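Local structure of monothiol glutaredoxin-S14, chloroplastic (Arabidopsis thaliana, 3IPZ) at residues Asp9-Leu14 against Lys66-Trp71. The protein binds a [2Fe-2S] cluster bridging its homodimer, as a chloroplast CGFS-type monothiol glutaredoxin, and may donate Fe-S clusters to other proteins. Sequence-based numbering, arbitrary orientation.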
loop_
_atom_site.group_PDB
_atom_site.type_symbol
_atom_site.label_atom_id
_atom_site.label_comp_id
_atom_site.label_asym_id
_atom_site.label_seq_id
_atom_site.Cartn_x
_atom_site.Cartn_y
_atom_site.Cartn_z
ATOM N N ASP A 9 15.522 6.137 2.241
ATOM C CA ASP A 9 15.854 6.119 0.825
ATOM C C ASP A 9 15.308 4.871 0.156
ATOM O O ASP A 9 14.774 4.928 -0.951
ATOM C CB ASP A 9 17.366 6.178 0.631
ATOM C CG ASP A 9 17.866 7.590 0.400
ATOM O OD1 ASP A 9 17.437 8.501 1.138
ATOM O OD2 ASP A 9 18.690 7.788 -0.517
ATOM N N THR A 10 15.443 3.738 0.835
ATOM C CA THR A 10 14.959 2.487 0.282
ATOM C C THR A 10 13.441 2.458 0.218
ATOM O O THR A 10 12.877 1.973 -0.758
ATOM C CB THR A 10 15.493 1.280 1.086
ATOM O OG1 THR A 10 16.891 1.138 0.824
ATOM C CG2 THR A 10 14.789 -0.009 0.679
ATOM N N LEU A 11 12.783 2.984 1.246
ATOM C CA LEU A 11 11.331 3.003 1.255
ATOM C C LEU A 11 10.837 3.878 0.110
ATOM O O LEU A 11 9.910 3.509 -0.616
ATOM C CB LEU A 11 10.798 3.526 2.595
ATOM C CG LEU A 11 11.139 2.654 3.805
ATOM C CD1 LEU A 11 10.426 3.173 5.064
ATOM C CD2 LEU A 11 10.734 1.214 3.516
ATOM N N GLU A 12 11.471 5.030 -0.062
ATOM C CA GLU A 12 11.091 5.938 -1.127
ATOM C C GLU A 12 11.243 5.232 -2.467
ATOM O O GLU A 12 10.412 5.387 -3.369
ATOM C CB GLU A 12 11.962 7.184 -1.081
ATOM C CG GLU A 12 11.706 8.162 -2.204
ATOM C CD GLU A 12 12.605 9.379 -2.121
ATOM O OE1 GLU A 12 13.831 9.202 -1.960
ATOM O OE2 GLU A 12 12.090 10.512 -2.220
ATOM N N LYS A 13 12.300 4.432 -2.586
ATOM C CA LYS A 13 12.559 3.692 -3.814
ATOM C C LYS A 13 11.514 2.594 -3.976
ATOM O O LYS A 13 10.966 2.382 -5.061
ATOM C CB LYS A 13 13.965 3.081 -3.778
ATOM C CG LYS A 13 14.307 2.254 -5.017
ATOM C CD LYS A 13 15.718 1.677 -4.978
ATOM C CE LYS A 13 15.962 0.766 -6.185
ATOM N NZ LYS A 13 17.362 0.265 -6.282
ATOM N N LEU A 14 11.237 1.903 -2.878
ATOM C CA LEU A 14 10.262 0.824 -2.874
ATOM C C LEU A 14 8.856 1.293 -3.292
ATOM O O LEU A 14 8.220 0.667 -4.149
ATOM C CB LEU A 14 10.176 0.200 -1.480
ATOM C CG LEU A 14 9.976 -1.309 -1.397
ATOM C CD1 LEU A 14 9.409 -1.629 -0.040
ATOM C CD2 LEU A 14 9.043 -1.806 -2.475
ATOM N N LYS A 66 5.372 2.171 9.259
ATOM C CA LYS A 66 4.433 2.803 10.172
ATOM C C LYS A 66 4.844 4.263 10.374
ATOM O O LYS A 66 4.002 5.155 10.445
ATOM C CB LYS A 66 4.420 2.082 11.527
ATOM C CG LYS A 66 3.721 0.735 11.525
ATOM C CD LYS A 66 3.852 0.012 12.873
ATOM C CE LYS A 66 3.213 0.815 14.017
ATOM N NZ LYS A 66 3.124 0.061 15.308
ATOM N N GLU A 67 6.144 4.510 10.456
ATOM C CA GLU A 67 6.626 5.863 10.665
ATOM C C GLU A 67 6.633 6.658 9.372
ATOM O O GLU A 67 6.250 7.820 9.358
ATOM C CB GLU A 67 8.032 5.851 11.262
ATOM C CG GLU A 67 8.473 7.223 11.752
ATOM C CD GLU A 67 9.860 7.209 12.372
ATOM O OE1 GLU A 67 10.096 6.368 13.269
ATOM O OE2 GLU A 67 10.707 8.042 11.968
ATOM N N TYR A 68 7.078 6.031 8.289
ATOM C CA TYR A 68 7.129 6.676 6.978
ATOM C C TYR A 68 5.738 7.133 6.512
ATOM O O TYR A 68 5.575 8.251 6.036
ATOM C CB TYR A 68 7.710 5.703 5.945
ATOM C CG TYR A 68 7.972 6.301 4.581
ATOM C CD1 TYR A 68 9.082 7.107 4.353
ATOM C CD2 TYR A 68 7.114 6.046 3.512
ATOM C CE1 TYR A 68 9.336 7.641 3.086
ATOM C CE2 TYR A 68 7.357 6.575 2.249
ATOM C CZ TYR A 68 8.470 7.370 2.040
ATOM O OH TYR A 68 8.722 7.888 0.785
ATOM N N SER A 69 4.747 6.255 6.649
ATOM C CA SER A 69 3.373 6.541 6.234
ATOM C C SER A 69 2.582 7.281 7.308
ATOM O O SER A 69 1.539 7.873 7.023
ATOM C CB SER A 69 2.630 5.235 5.928
ATOM O OG SER A 69 3.364 4.426 5.033
ATOM N N ASN A 70 3.087 7.229 8.539
ATOM C CA ASN A 70 2.440 7.828 9.700
ATOM C C ASN A 70 1.050 7.225 9.899
ATOM O O ASN A 70 0.084 7.924 10.193
ATOM C CB ASN A 70 2.332 9.346 9.563
ATOM C CG ASN A 70 1.882 10.003 10.861
ATOM O OD1 ASN A 70 2.519 9.836 11.902
ATOM N ND2 ASN A 70 0.781 10.740 10.808
ATOM N N TRP A 71 0.976 5.910 9.740
ATOM C CA TRP A 71 -0.250 5.143 9.876
ATOM C C TRP A 71 0.201 3.857 10.574
ATOM O O TRP A 71 1.021 3.117 10.043
ATOM C CB TRP A 71 -0.835 4.862 8.480
ATOM C CG TRP A 71 -2.085 4.061 8.516
ATOM C CD1 TRP A 71 -2.232 2.753 8.158
ATOM C CD2 TRP A 71 -3.347 4.480 9.046
ATOM N NE1 TRP A 71 -3.509 2.326 8.442
ATOM C CE2 TRP A 71 -4.213 3.367 8.990
ATOM C CE3 TRP A 71 -3.827 5.689 9.569
ATOM C CZ2 TRP A 71 -5.540 3.424 9.440
ATOM C CZ3 TRP A 71 -5.145 5.748 10.016
ATOM C CH2 TRP A 71 -5.984 4.618 9.947
#
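The phenol of Y68 reaches from helix 59-69 to helix 5-15 and lies against L11, with its hydroxyl ending beside the backbone of E12. L11 and Y68 point at each other's helix and slide past one another in opposite directions: the leucine runs from helix 5-15 toward the root of the tyrosine, while the ring runs the other way toward the root of the leucine. At one end of this overlap L11 CD1 packs on Y68 CB at 3.8 Å. At the other, L11 CB sits over the centre of the ring face in a CH-pi contact, 4.3 Å from the centroid and only 6° off the ring normal. The reach of the phenol follows from the first torsion of Y68, which sets CG opposite the backbone N (chi1 -173°). In L11, CG lies opposite the carbonyl carbon instead (chi1 -64°), which carries CD1 back along the tyrosine.

Beyond the ring, Y68 OH comes to 3.6 Å from E12 CA and 3.8 Å from E12 CB. This is van der Waals contact with carbon; the extended glutamate chain leads its carboxylate away from the tyrosine. Y68 also touches Y78 of strand 76-79, so the residue links the two helices and the sheet of the thioredoxin-like glutaredoxin fold. Two residues on, N70, with positive phi, is the C' residue of a Schellman motif, in which W71 N bonds to K66 O at 3.2 Å.

Between the two segments the chemistry is apolar, and they bury 142 Å² in all, with E12 contributing a part beside L11 and Y68. No polar pair links the two segments, so cohesion here probably rests on dispersion and the exclusion of water, with the tyrosine hydroxyl resting against E12 carbons.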